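PDB 3H7O: group 3 allergen SMIPP-S Yv6023A04 from Sarcoptes scabiei type hominis, which is an inactivated paralogue of the S1 family serine proteases, with a trypsin-like fold but probably without the peptidase activity generally assigned to that family. Local coordinates for residues Lys9-Thr14 / His140-Ala145; Ala31-Trp36 / Ala109-Ile114; Ile53-Glu58 / Leu93-Pro98; Asp153-Lys158 / Gly206-Phe211. The protein carries 3 engineered substitutions. All coordinates share one frame; numbering follows the deposited sequence.

All four contacts are largely buried and lie within one chymotrypsin-like fold. Interaction 3 is wholly aliphatic and sits inside the six-stranded barrel. Interaction 4 lies on the other side of the chain's centre, about 32 Å from it between centres. It packs a helix on the seven-stranded sheet, with a disulfide sulfur inside and a lysine toward the surface. Interactions 1 and 2 involve loops. Interaction 1 is a small methyl contact between a turn and strand 143-150, whereas interaction 2 adds a backbone bond and a shared water. They meet where Trp13 O approaches Ile32 N at 2.8 Å. Interactions 2 and 3 meet at Trp36 and Leu95.

Interaction 1 of 4, residues Lys9-Thr14 / His140-Ala145; sequences KQVPWT and HDLKSA
Leu142 packs against Val11 and Thr14 where two parts of the chymotrypsin-like fold meet. Residues 11-14 form a type I beta turn leading into barrel strand 14-19. Leu142 stands just before strand 143-150 of the other sheet.

The contact between the segments is apolar. Leu142 divides its two methyl groups between the two partners. CD2 meets Val11 CG2 at 3.8 Å, and CD1 meets Thr14 CG2 at 3.9 Å. Leu142 CG lies anti to its backbone N (chi1 176°), which carries the fork toward the turn. Both partners meet the leucine at a slant. Leu125 and Ser127 of strand 123-128 also pack on Val11.

Hydrogen bonds hold the turn itself. Val11 O accepts from Thr14 N at 2.9 Å, closing the turn. It also accepts from Thr14 OG1, so two donors of one residue grip the same carbonyl. The threonine hydroxyl has a further partner in Ser127 OG. The polar branch of Thr14 is thus occupied, and its CG2 faces the leucine. Lys143 points away, and its NZ bonds to Asp141 O at 2.7 Å, as well as to Asp139 O and Tyr129 O.

Thr14 OG1 sits 2.8 Å from Val11 O, tilted 20° out of the carbonyl plane.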
loop_
_atom_site.group_PDB
_atom_site.type_symbol
_atom_site.label_atom_id
_atom_site.label_comp_id
_atom_site.label_asym_id
_atom_site.label_seq_id
_atom_site.Cartn_x
_atom_site.Cartn_y
_atom_site.Cartn_z
ATOM N N LYS A 9 -14.220 0.477 -8.276
ATOM C CA LYS A 9 -15.380 0.117 -7.461
ATOM C C LYS A 9 -15.266 -1.261 -6.790
ATOM O O LYS A 9 -15.998 -1.553 -5.841
ATOM C CB LYS A 9 -16.674 0.244 -8.273
ATOM C CG LYS A 9 -17.098 1.701 -8.472
ATOM C CD LYS A 9 -18.504 1.850 -9.037
ATOM C CE LYS A 9 -19.598 1.370 -8.068
ATOM N NZ LYS A 9 -19.571 2.010 -6.727
ATOM N N GLN A 10 -14.341 -2.090 -7.279
ATOM C CA GLN A 10 -14.034 -3.385 -6.660
ATOM C C GLN A 10 -13.145 -3.232 -5.431
ATOM O O GLN A 10 -13.257 -4.000 -4.473
ATOM C CB GLN A 10 -13.356 -4.321 -7.666
ATOM C CG GLN A 10 -14.241 -4.754 -8.823
ATOM C CD GLN A 10 -15.403 -5.620 -8.381
ATOM O OE1 GLN A 10 -16.558 -5.193 -8.424
ATOM N NE2 GLN A 10 -15.105 -6.841 -7.946
ATOM N N VAL A 11 -12.253 -2.244 -5.475
ATOM C CA VAL A 11 -11.295 -1.990 -4.400
ATOM C C VAL A 11 -11.261 -0.488 -4.059
ATOM O O VAL A 11 -10.215 0.155 -4.175
ATOM C CB VAL A 11 -9.875 -2.534 -4.765
ATOM C CG1 VAL A 11 -9.856 -4.059 -4.699
ATOM C CG2 VAL A 11 -9.440 -2.067 -6.156
ATOM N N PRO A 12 -12.411 0.073 -3.621
ATOM C CA PRO A 12 -12.595 1.527 -3.510
ATOM C C PRO A 12 -11.753 2.230 -2.441
ATOM O O PRO A 12 -11.750 3.463 -2.375
ATOM C CB PRO A 12 -14.089 1.663 -3.191
ATOM C CG PRO A 12 -14.446 0.394 -2.524
ATOM C CD PRO A 12 -13.623 -0.658 -3.194
ATOM N N TRP A 13 -11.048 1.452 -1.625
ATOM C CA TRP A 13 -10.106 1.973 -0.636
ATOM C C TRP A 13 -8.737 2.279 -1.236
ATOM O O TRP A 13 -7.890 2.871 -0.569
ATOM C CB TRP A 13 -9.941 0.956 0.500
ATOM C CG TRP A 13 -9.794 -0.432 -0.019
ATOM C CD1 TRP A 13 -8.658 -1.008 -0.508
ATOM C CD2 TRP A 13 -10.831 -1.408 -0.150
ATOM N NE1 TRP A 13 -8.919 -2.291 -0.922
ATOM C CE2 TRP A 13 -10.247 -2.563 -0.714
ATOM C CE3 TRP A 13 -12.199 -1.420 0.158
ATOM C CZ2 TRP A 13 -10.980 -3.725 -0.971
ATOM C CZ3 TRP A 13 -12.930 -2.577 -0.100
ATOM C CH2 TRP A 13 -12.315 -3.713 -0.659
ATOM N N THR A 14 -8.518 1.859 -2.483
ATOM C CA THR A 14 -7.212 1.988 -3.126
ATOM C C THR A 14 -6.972 3.425 -3.574
ATOM O O THR A 14 -7.855 4.064 -4.160
ATOM C CB THR A 14 -7.075 1.037 -4.351
ATOM O OG1 THR A 14 -7.478 -0.290 -3.982
ATOM C CG2 THR A 14 -5.636 0.998 -4.868
ATOM N N HIS A 140 -0.579 2.164 -16.379
ATOM C CA HIS A 140 -1.153 2.992 -15.322
ATOM C C HIS A 140 -2.561 2.561 -14.914
ATOM O O HIS A 140 -3.233 3.272 -14.172
ATOM C CB HIS A 140 -1.112 4.473 -15.726
ATOM C CG HIS A 140 0.277 4.994 -15.920
ATOM N ND1 HIS A 140 0.984 4.806 -17.088
ATOM C CD2 HIS A 140 1.101 5.673 -15.087
ATOM C CE1 HIS A 140 2.184 5.345 -16.966
ATOM N NE2 HIS A 140 2.278 5.884 -15.765
ATOM N N ASP A 141 -2.990 1.389 -15.390
ATOM C CA ASP A 141 -4.269 0.805 -14.985
ATOM C C ASP A 141 -4.237 0.383 -13.525
ATOM O O ASP A 141 -3.204 -0.068 -13.025
ATOM C CB ASP A 141 -4.581 -0.450 -15.806
ATOM C CG ASP A 141 -5.072 -0.142 -17.206
ATOM O OD1 ASP A 141 -5.724 0.901 -17.423
ATOM O OD2 ASP A 141 -4.814 -0.972 -18.093
ATOM N N LEU A 142 -5.378 0.508 -12.856
ATOM C CA LEU A 142 -5.586 -0.166 -11.581
ATOM C C LEU A 142 -5.590 -1.671 -11.827
ATOM O O LEU A 142 -6.319 -2.167 -12.690
ATOM C CB LEU A 142 -6.906 0.263 -10.936
ATOM C CG LEU A 142 -7.301 -0.429 -9.625
ATOM C CD1 LEU A 142 -6.331 -0.099 -8.496
ATOM C CD2 LEU A 142 -8.709 -0.034 -9.239
ATOM N N LYS A 143 -4.758 -2.382 -11.076
ATOM C CA LYS A 143 -4.658 -3.833 -11.185
ATOM C C LYS A 143 -4.904 -4.451 -9.816
ATOM O O LYS A 143 -4.655 -3.813 -8.789
ATOM C CB LYS A 143 -3.274 -4.241 -11.709
ATOM C CG LYS A 143 -2.942 -3.736 -13.117
ATOM C CD LYS A 143 -1.429 -3.739 -13.384
ATOM C CE LYS A 143 -0.731 -2.499 -12.788
ATOM N NZ LYS A 143 -0.868 -1.275 -13.651
ATOM N N SER A 144 -5.410 -5.680 -9.802
ATOM C CA SER A 144 -5.509 -6.439 -8.556
ATOM C C SER A 144 -5.100 -7.894 -8.785
ATOM O O SER A 144 -5.159 -8.392 -9.908
ATOM C CB SER A 144 -6.912 -6.343 -7.946
ATOM O OG SER A 144 -7.862 -7.042 -8.726
ATOM N N ALA A 145 -4.663 -8.555 -7.717
ATOM C CA ALA A 145 -4.235 -9.953 -7.784
ATOM C C ALA A 145 -4.526 -10.669 -6.476
ATOM O O ALA A 145 -4.312 -10.115 -5.395
ATOM C CB ALA A 145 -2.747 -10.039 -8.108
#

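Interaction 2 of 4, residues Ala31-Trp36 / Ala109-Ile114; sequences AILSQW and AKLPDI
A loop-to-barrel junction of the chymotrypsin-like fold brings Ala109 against Ile32 and Leu33. Strand 26-32 belongs to the six-stranded barrel. Residues 109-114 lie in the long connection between strand 91-95 and strand 123-128, which belong to different sheets.

One direct backbone bond joins the segments. Ala109 N donates to Ile32 O at 2.9 Å, with an N-H...O angle of 164°. The donor stands nearly in line with the C=O bond (163°), so the bond is straight at both ends. A water gives a second link. It donates to Leu33 O at 2.8 Å and to Ala109 O at 2.8 Å. Ala109 is therefore tied through both its N-H and its carbonyl.

The side-chain contact is a single meeting of methyl groups. Leu33 CD2 touches Leu111 CD2 at 4.0 Å, and the two side chains cross at about a right angle. In both leucines CG lies anti to the carbonyl carbon, and each chain bends so that its CD2 end meets the other. Helix 218-225 packs on both: Ile221 on Leu33, and Val218 and Ile225 on Leu111. Leu193 of strand 192-197 touches Leu33 and Ala109.

Such a connection, packed between a barrel and the C-terminal helix, belongs to the two-barrel architecture of trypsin-like proteins.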
loop_
_atom_site.group_PDB
_atom_site.type_symbol
_atom_site.label_atom_id
_atom_site.label_comp_id
_atom_site.label_asym_id
_atom_site.label_seq_id
_atom_site.Cartn_x
_atom_site.Cartn_y
_atom_site.Cartn_z
ATOM N N ALA A 31 -4.043 3.152 1.163
ATOM C CA ALA A 31 -5.402 2.755 1.525
ATOM C C ALA A 31 -6.133 3.864 2.273
ATOM O O ALA A 31 -5.577 4.480 3.182
ATOM C CB ALA A 31 -5.381 1.491 2.367
ATOM N N ILE A 32 -7.385 4.104 1.899
ATOM C CA ILE A 32 -8.235 5.048 2.627
ATOM C C ILE A 32 -8.634 4.417 3.962
ATOM O O ILE A 32 -9.230 3.337 3.993
ATOM C CB ILE A 32 -9.507 5.418 1.827
ATOM C CG1 ILE A 32 -9.138 6.086 0.498
ATOM C CG2 ILE A 32 -10.426 6.330 2.648
ATOM C CD1 ILE A 32 -10.313 6.239 -0.469
ATOM N N LEU A 33 -8.270 5.078 5.057
ATOM C CA LEU A 33 -8.714 4.683 6.396
ATOM C C LEU A 33 -9.962 5.461 6.809
ATOM O O LEU A 33 -10.799 4.955 7.561
ATOM C CB LEU A 33 -7.598 4.903 7.421
ATOM C CG LEU A 33 -6.295 4.110 7.250
ATOM C CD1 LEU A 33 -5.256 4.605 8.244
ATOM C CD2 LEU A 33 -6.537 2.616 7.417
ATOM N N SER A 34 -10.050 6.703 6.332
ATOM C CA SER A 34 -11.218 7.575 6.500
ATOM C C SER A 34 -11.018 8.784 5.583
ATOM O O SER A 34 -10.031 8.846 4.847
ATOM C CB SER A 34 -11.373 8.028 7.957
ATOM O OG SER A 34 -10.394 8.991 8.301
ATOM N N GLN A 35 -11.929 9.753 5.637
ATOM C CA GLN A 35 -11.791 10.971 4.820
ATOM C C GLN A 35 -10.553 11.793 5.195
ATOM O O GLN A 35 -10.101 12.630 4.415
ATOM C CB GLN A 35 -13.051 11.840 4.907
ATOM C CG GLN A 35 -13.273 12.490 6.272
ATOM C CD GLN A 35 -14.540 13.322 6.342
ATOM O OE1 GLN A 35 -14.948 13.945 5.364
ATOM N NE2 GLN A 35 -15.161 13.343 7.514
ATOM N N TRP A 36 -10.009 11.541 6.384
ATOM C CA TRP A 36 -8.885 12.315 6.906
ATOM C C TRP A 36 -7.519 11.626 6.810
ATOM O O TRP A 36 -6.489 12.302 6.862
ATOM C CB TRP A 36 -9.137 12.705 8.367
ATOM C CG TRP A 36 -10.293 13.641 8.579
ATOM C CD1 TRP A 36 -11.448 13.377 9.263
ATOM C CD2 TRP A 36 -10.399 14.999 8.123
ATOM N NE1 TRP A 36 -12.266 14.481 9.259
ATOM C CE2 TRP A 36 -11.648 15.490 8.566
ATOM C CE3 TRP A 36 -9.561 15.847 7.382
ATOM C CZ2 TRP A 36 -12.082 16.792 8.290
ATOM C CZ3 TRP A 36 -9.990 17.140 7.112
ATOM C CH2 TRP A 36 -11.242 17.599 7.564
ATOM N N ALA A 109 -11.305 1.288 3.956
ATOM C CA ALA A 109 -11.140 -0.129 4.261
ATOM C C ALA A 109 -11.429 -0.355 5.744
ATOM O O ALA A 109 -11.273 0.557 6.561
ATOM C CB ALA A 109 -9.729 -0.592 3.914
ATOM N N LYS A 110 -11.857 -1.561 6.087
ATOM C CA LYS A 110 -12.065 -1.919 7.486
ATOM C C LYS A 110 -10.749 -2.389 8.096
ATOM O O LYS A 110 -9.932 -3.017 7.425
ATOM C CB LYS A 110 -13.143 -2.997 7.620
ATOM C CG LYS A 110 -14.563 -2.493 7.378
ATOM N N LEU A 111 -10.543 -2.069 9.367
ATOM C CA LEU A 111 -9.329 -2.472 10.072
ATOM C C LEU A 111 -9.467 -3.857 10.700
ATOM O O LEU A 111 -10.547 -4.221 11.165
ATOM C CB LEU A 111 -8.951 -1.434 11.132
ATOM C CG LEU A 111 -8.327 -0.135 10.612
ATOM C CD1 LEU A 111 -8.258 0.905 11.722
ATOM C CD2 LEU A 111 -6.941 -0.381 10.007
ATOM N N PRO A 112 -8.367 -4.633 10.723
ATOM C CA PRO A 112 -8.413 -5.975 11.289
ATOM C C PRO A 112 -8.378 -5.934 12.812
ATOM O O PRO A 112 -8.154 -4.870 13.395
ATOM C CB PRO A 112 -7.130 -6.610 10.753
ATOM C CG PRO A 112 -6.172 -5.474 10.669
ATOM C CD PRO A 112 -7.000 -4.258 10.312
ATOM N N ASP A 113 -8.610 -7.086 13.439
ATOM C CA ASP A 113 -8.400 -7.253 14.873
ATOM C C ASP A 113 -6.922 -7.058 15.211
ATOM O O ASP A 113 -6.049 -7.261 14.360
ATOM C CB ASP A 113 -8.834 -8.653 15.316
ATOM C CG ASP A 113 -10.346 -8.830 15.337
ATOM O OD1 ASP A 113 -11.084 -7.830 15.192
ATOM O OD2 ASP A 113 -10.797 -9.984 15.506
ATOM N N ILE A 114 -6.652 -6.661 16.453
ATOM C CA ILE A 114 -5.289 -6.597 16.979
ATOM C C ILE A 114 -4.538 -7.888 16.654
ATOM O O ILE A 114 -5.040 -8.989 16.902
ATOM C CB ILE A 114 -5.280 -6.360 18.517
ATOM C CG1 ILE A 114 -5.870 -4.984 18.874
ATOM C CG2 ILE A 114 -3.872 -6.554 19.109
ATOM C CD1 ILE A 114 -4.916 -3.798 18.688
HETATM O O HOH W 1 -10.368 2.367 8.516
#

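Interaction 3 of 4, residues Ile53-Glu58 / Leu93-Pro98; sequences IVIQYE and LELSRP
Leu93 CD1 meets the end of Ile55 at CD1, methyl to methyl, at 3.5 Å. This is the shortest approach between the two segments. The same leucine methyl also lies 4.1 Å from Ile53 CG2. It thus serves two isoleucines, two residues apart, that point to the same side of their chain. Nearer its root, Ile55 packs its CG1 on Leu95 CD2 at 4.3 Å, so Ile55 reaches both leucines.

The torsions explain which branches touch. In Ile53, CG2 is placed opposite the backbone N (chi1 -52°, measured to CG1), and this short branch makes the contact. In Ile55 the longer branch does the work, with its CD1 bent back (chi2 -61°) to reach Leu93.

Further out, strand 14-19 adds to the same apolar cluster. Val17 touches Ile53 and Leu93, and Val15 touches Ile55 and Tyr57. The backbones of the two segments do not pair with each other. Strand 68-78 runs between strands 54-57 and 91-95 in the sheet, and Ile55 is backbone-bonded to Asp70 of it. Leu93 is backbone-bonded to Val38 of strand 37-40.

Strand 54-57 also bonds to strand 14-19 (Val54 with Arg18, Gln56 with Ala16), which closes the barrel. The aliphatic side chains fill the inside of this N-terminal six-stranded barrel, one of the two barrels of the chymotrypsin fold.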
loop_
_atom_site.group_PDB
_atom_site.type_symbol
_atom_site.label_atom_id
_atom_site.label_comp_id
_atom_site.label_asym_id
_atom_site.label_seq_id
_atom_site.Cartn_x
_atom_site.Cartn_y
_atom_site.Cartn_z
ATOM N N ILE A 53 2.942 16.239 -1.110
ATOM C CA ILE A 53 2.293 14.951 -1.373
ATOM C C ILE A 53 0.871 15.122 -1.909
ATOM O O ILE A 53 0.136 15.997 -1.458
ATOM C CB ILE A 53 2.302 14.048 -0.109
ATOM C CG1 ILE A 53 3.728 13.928 0.451
ATOM C CG2 ILE A 53 1.696 12.662 -0.412
ATOM C CD1 ILE A 53 3.824 13.319 1.857
ATOM N N VAL A 54 0.503 14.290 -2.888
ATOM C CA VAL A 54 -0.852 14.289 -3.453
ATOM C C VAL A 54 -1.469 12.894 -3.377
ATOM O O VAL A 54 -0.819 11.891 -3.701
ATOM C CB VAL A 54 -0.877 14.805 -4.932
ATOM C CG1 VAL A 54 -2.290 14.813 -5.491
ATOM C CG2 VAL A 54 -0.282 16.201 -5.028
ATOM N N ILE A 55 -2.725 12.839 -2.944
ATOM C CA ILE A 55 -3.487 11.596 -2.933
ATOM C C ILE A 55 -4.430 11.571 -4.129
ATOM O O ILE A 55 -5.326 12.410 -4.230
ATOM C CB ILE A 55 -4.335 11.433 -1.634
ATOM C CG1 ILE A 55 -3.468 11.549 -0.371
ATOM C CG2 ILE A 55 -5.154 10.121 -1.665
ATOM C CD1 ILE A 55 -2.367 10.513 -0.251
ATOM N N GLN A 56 -4.221 10.608 -5.024
ATOM C CA GLN A 56 -5.114 10.391 -6.157
ATOM C C GLN A 56 -6.033 9.214 -5.841
ATOM O O GLN A 56 -5.570 8.123 -5.483
ATOM C CB GLN A 56 -4.326 10.141 -7.450
ATOM C CG GLN A 56 -5.209 10.008 -8.706
ATOM C CD GLN A 56 -4.428 10.026 -10.016
ATOM O OE1 GLN A 56 -3.197 10.099 -10.032
ATOM N NE2 GLN A 56 -5.153 9.967 -11.129
ATOM N N TYR A 57 -7.334 9.443 -5.978
ATOM C CA TYR A 57 -8.331 8.443 -5.607
ATOM C C TYR A 57 -9.463 8.349 -6.625
ATOM O O TYR A 57 -9.560 9.182 -7.527
ATOM C CB TYR A 57 -8.840 8.668 -4.169
ATOM C CG TYR A 57 -9.499 10.006 -3.858
ATOM C CD1 TYR A 57 -10.846 10.064 -3.490
ATOM C CD2 TYR A 57 -8.773 11.200 -3.880
ATOM C CE1 TYR A 57 -11.466 11.280 -3.178
ATOM C CE2 TYR A 57 -9.386 12.425 -3.574
ATOM C CZ TYR A 57 -10.730 12.454 -3.221
ATOM O OH TYR A 57 -11.339 13.655 -2.913
ATOM N N GLU A 58 -10.288 7.307 -6.497
ATOM C CA GLU A 58 -11.391 7.026 -7.429
ATOM C C GLU A 58 -10.910 6.756 -8.856
ATOM O O GLU A 58 -11.630 7.030 -9.816
ATOM C CB GLU A 58 -12.435 8.159 -7.418
ATOM C CG GLU A 58 -13.030 8.451 -6.048
ATOM C CD GLU A 58 -14.244 9.365 -6.092
ATOM O OE1 GLU A 58 -14.583 9.885 -7.176
ATOM O OE2 GLU A 58 -14.868 9.560 -5.027
ATOM N N LEU A 93 -0.823 9.194 6.378
ATOM C CA LEU A 93 -0.860 10.551 5.856
ATOM C C LEU A 93 -2.115 11.248 6.361
ATOM O O LEU A 93 -3.217 10.730 6.197
ATOM C CB LEU A 93 -0.828 10.542 4.321
ATOM C CG LEU A 93 0.299 9.751 3.639
ATOM C CD1 LEU A 93 0.166 9.823 2.127
ATOM C CD2 LEU A 93 1.679 10.230 4.075
ATOM N N GLU A 94 -1.938 12.412 6.981
ATOM C CA GLU A 94 -3.067 13.220 7.449
ATOM C C GLU A 94 -3.416 14.320 6.452
ATOM O O GLU A 94 -2.527 14.950 5.877
ATOM C CB GLU A 94 -2.770 13.833 8.819
ATOM C CG GLU A 94 -3.909 14.684 9.376
ATOM C CD GLU A 94 -3.632 15.216 10.762
ATOM O OE1 GLU A 94 -2.530 14.972 11.296
ATOM O OE2 GLU A 94 -4.524 15.885 11.322
ATOM N N LEU A 95 -4.715 14.547 6.266
ATOM C CA LEU A 95 -5.210 15.580 5.364
ATOM C C LEU A 95 -5.806 16.767 6.114
ATOM O O LEU A 95 -6.466 16.595 7.142
ATOM C CB LEU A 95 -6.247 14.985 4.412
ATOM C CG LEU A 95 -5.700 13.912 3.478
ATOM C CD1 LEU A 95 -6.811 12.960 3.064
ATOM C CD2 LEU A 95 -5.007 14.548 2.268
ATOM N N SER A 96 -5.558 17.972 5.603
ATOM C CA SER A 96 -6.170 19.180 6.156
ATOM C C SER A 96 -7.511 19.472 5.482
ATOM O O SER A 96 -8.391 20.102 6.074
ATOM C CB SER A 96 -5.228 20.379 6.024
ATOM O OG SER A 96 -4.976 20.683 4.664
ATOM N N ARG A 97 -7.642 19.020 4.236
ATOM C CA ARG A 97 -8.888 19.069 3.479
ATOM C C ARG A 97 -9.261 17.614 3.197
ATOM O O ARG A 97 -8.448 16.864 2.648
ATOM C CB ARG A 97 -8.684 19.848 2.174
ATOM C CG ARG A 97 -9.946 20.132 1.357
ATOM C CD ARG A 97 -10.180 19.105 0.245
ATOM N NE ARG A 97 -11.289 19.524 -0.608
ATOM C CZ ARG A 97 -12.562 19.195 -0.408
ATOM N NH1 ARG A 97 -12.905 18.411 0.611
ATOM N NH2 ARG A 97 -13.496 19.650 -1.232
ATOM N N PRO A 98 -10.485 17.201 3.581
ATOM C CA PRO A 98 -10.800 15.767 3.550
ATOM C C PRO A 98 -11.017 15.213 2.146
ATOM O O PRO A 98 -11.372 15.962 1.237
ATOM C CB PRO A 98 -12.096 15.675 4.356
ATOM C CG PRO A 98 -12.745 17.001 4.183
ATOM C CD PRO A 98 -11.635 18.015 4.020
#

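Interaction 4 of 4, residues Asp153-Lys158 / Gly206-Phe211. With SO4 (sulfate ion), chain D.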
loop_
_atom_site.group_PDB
_atom_site.type_symbol
_atom_site.label_atom_id
_atom_site.label_comp_id
_atom_site.label_asym_id
_atom_site.label_seq_id
_atom_site.Cartn_x
_atom_site.Cartn_y
_atom_site.Cartn_z
ATOM N N ASP A 153 8.528 -18.189 8.017
ATOM C CA ASP A 153 9.904 -18.654 8.220
ATOM C C ASP A 153 10.534 -19.132 6.906
ATOM O O ASP A 153 11.708 -18.871 6.639
ATOM C CB ASP A 153 9.966 -19.744 9.304
ATOM C CG ASP A 153 9.809 -19.186 10.723
ATOM O OD1 ASP A 153 9.832 -17.950 10.916
ATOM O OD2 ASP A 153 9.665 -19.991 11.663
ATOM N N GLU A 154 9.731 -19.816 6.097
ATOM C CA GLU A 154 10.094 -20.219 4.741
ATOM C C GLU A 154 10.376 -19.000 3.848
ATOM O O GLU A 154 11.320 -19.003 3.054
ATOM C CB GLU A 154 8.970 -21.087 4.161
ATOM C CG GLU A 154 9.039 -21.391 2.669
ATOM C CD GLU A 154 7.970 -22.379 2.229
ATOM O OE1 GLU A 154 7.817 -23.435 2.885
ATOM O OE2 GLU A 154 7.284 -22.099 1.220
ATOM N N CYS A 155 9.553 -17.964 3.987
ATOM C CA CYS A 155 9.736 -16.720 3.248
ATOM C C CYS A 155 11.010 -15.990 3.677
ATOM O O CYS A 155 11.709 -15.423 2.840
ATOM C CB CYS A 155 8.510 -15.817 3.420
ATOM S SG CYS A 155 8.646 -14.171 2.673
ATOM N N ARG A 156 11.315 -16.012 4.975
ATOM C CA ARG A 156 12.534 -15.369 5.476
ATOM C C ARG A 156 13.825 -16.018 4.961
ATOM O O ARG A 156 14.781 -15.310 4.637
ATOM C CB ARG A 156 12.543 -15.266 7.007
ATOM C CG ARG A 156 11.692 -14.117 7.537
ATOM C CD ARG A 156 12.182 -13.594 8.887
ATOM N NE ARG A 156 11.138 -12.851 9.601
ATOM C CZ ARG A 156 10.193 -13.419 10.350
ATOM N NH1 ARG A 156 9.288 -12.669 10.963
ATOM N NH2 ARG A 156 10.149 -14.741 10.486
ATOM N N THR A 157 13.854 -17.346 4.872
ATOM C CA THR A 157 15.040 -18.026 4.330
ATOM C C THR A 157 15.249 -17.693 2.844
ATOM O O THR A 157 16.386 -17.586 2.389
ATOM C CB THR A 157 15.083 -19.564 4.625
ATOM O OG1 THR A 157 16.090 -20.194 3.822
ATOM C CG2 THR A 157 13.757 -20.237 4.347
ATOM N N LYS A 158 14.155 -17.496 2.109
ATOM C CA LYS A 158 14.239 -17.097 0.700
ATOM C C LYS A 158 14.807 -15.688 0.532
ATOM O O LYS A 158 15.511 -15.412 -0.441
ATOM C CB LYS A 158 12.878 -17.216 0.011
ATOM C CG LYS A 158 12.493 -18.644 -0.317
ATOM C CD LYS A 158 11.116 -18.735 -0.943
ATOM C CE LYS A 158 10.767 -20.176 -1.249
ATOM N NZ LYS A 158 9.459 -20.295 -1.941
ATOM N N GLY A 206 12.431 -14.838 -7.772
ATOM C CA GLY A 206 11.422 -15.810 -7.359
ATOM C C GLY A 206 10.859 -15.605 -5.963
ATOM O O GLY A 206 9.949 -16.326 -5.551
ATOM N N ALA A 207 11.387 -14.619 -5.240
ATOM C CA ALA A 207 10.972 -14.345 -3.860
ATOM C C ALA A 207 9.478 -14.036 -3.745
ATOM O O ALA A 207 8.898 -13.418 -4.643
ATOM C CB ALA A 207 11.785 -13.195 -3.273
ATOM N N PRO A 208 8.854 -14.447 -2.625
ATOM C CA PRO A 208 7.462 -14.066 -2.394
ATOM C C PRO A 208 7.354 -12.566 -2.144
ATOM O O PRO A 208 8.358 -11.912 -1.854
ATOM C CB PRO A 208 7.086 -14.823 -1.112
ATOM C CG PRO A 208 8.181 -15.824 -0.886
ATOM C CD PRO A 208 9.400 -15.238 -1.506
ATOM N N GLU A 209 6.146 -12.032 -2.272
ATOM C CA GLU A 209 5.882 -10.647 -1.909
ATOM C C GLU A 209 5.794 -10.529 -0.390
ATOM O O GLU A 209 5.354 -11.463 0.285
ATOM C CB GLU A 209 4.594 -10.145 -2.573
ATOM C CG GLU A 209 4.578 -10.247 -4.107
ATOM C CD GLU A 209 5.651 -9.400 -4.799
ATOM O OE1 GLU A 209 6.111 -8.392 -4.217
ATOM O OE2 GLU A 209 6.024 -9.736 -5.944
ATOM N N VAL A 210 6.224 -9.387 0.141
ATOM C CA VAL A 210 6.170 -9.138 1.581
ATOM C C VAL A 210 5.205 -8.003 1.881
ATOM O O VAL A 210 5.164 -6.998 1.162
ATOM C CB VAL A 210 7.571 -8.829 2.175
ATOM C CG1 VAL A 210 7.486 -8.538 3.689
ATOM C CG2 VAL A 210 8.512 -9.995 1.932
ATOM N N PHE A 211 4.432 -8.179 2.946
ATOM C CA PHE A 211 3.412 -7.223 3.350
ATOM C C PHE A 211 3.566 -6.917 4.820
ATOM O O PHE A 211 3.719 -7.828 5.631
ATOM C CB PHE A 211 2.017 -7.797 3.095
ATOM C CG PHE A 211 1.761 -8.133 1.655
ATOM C CD1 PHE A 211 1.220 -7.184 0.797
ATOM C CD2 PHE A 211 2.088 -9.390 1.148
ATOM C CE1 PHE A 211 0.999 -7.480 -0.550
ATOM C CE2 PHE A 211 1.872 -9.698 -0.194
ATOM C CZ PHE A 211 1.321 -8.740 -1.041
HETATM S S SO4 D . 11.269 -12.244 -10.326
HETATM O O1 SO4 D . 10.496 -13.416 -10.724
HETATM O O2 SO4 D . 10.400 -11.071 -10.298
HETATM O O3 SO4 D . 12.358 -12.025 -11.274
HETATM O O4 SO4 D . 11.824 -12.476 -9.000
HETATM O O HOH W 2 8.846 -18.578 -3.975
#
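Pro208 presents its ring to Cys155 and Lys158, which stand one turn apart on helix 152-159. In this chymotrypsin-like fold, the contact packs that helix against the loop leading into strand 209-213 of the seven-stranded sheet and against the strand's first residues.

The two helix residues meet different parts of the proline. Cys155 SG approaches CB and CG of Pro208, with CG at 4.0 Å. With chi1 at 175° the sulfur swings away from the backbone N, and it also reaches Val210 CG2 at 4.2 Å. It is already tied by a disulfide to Cys170 of strand 168-172, so helix, covalent link and proline meet at one place. Lys158 instead uses its aliphatic chain. CD lies 3.9 Å from Pro208 CD, and the extended chain crosses the proline ring at about a right angle. Pro208 O accepts a hydrogen bond from the hydroxyl of Tyr159, the next helix residue.

Beyond CD, the lysine runs on to a polar end at the surface. Its NZ donates to a water at 2.7 Å, and this water donates to Gly206 O. The same carbonyl is also bonded to Gln172 NE2.

On its other side Gly206 holds a sulfate ion, probably from the crystallisation liquor, which Ser177 OG also binds. Gly206 N donates to its O4 at 2.7 Å, with an N-H...O angle of 168°.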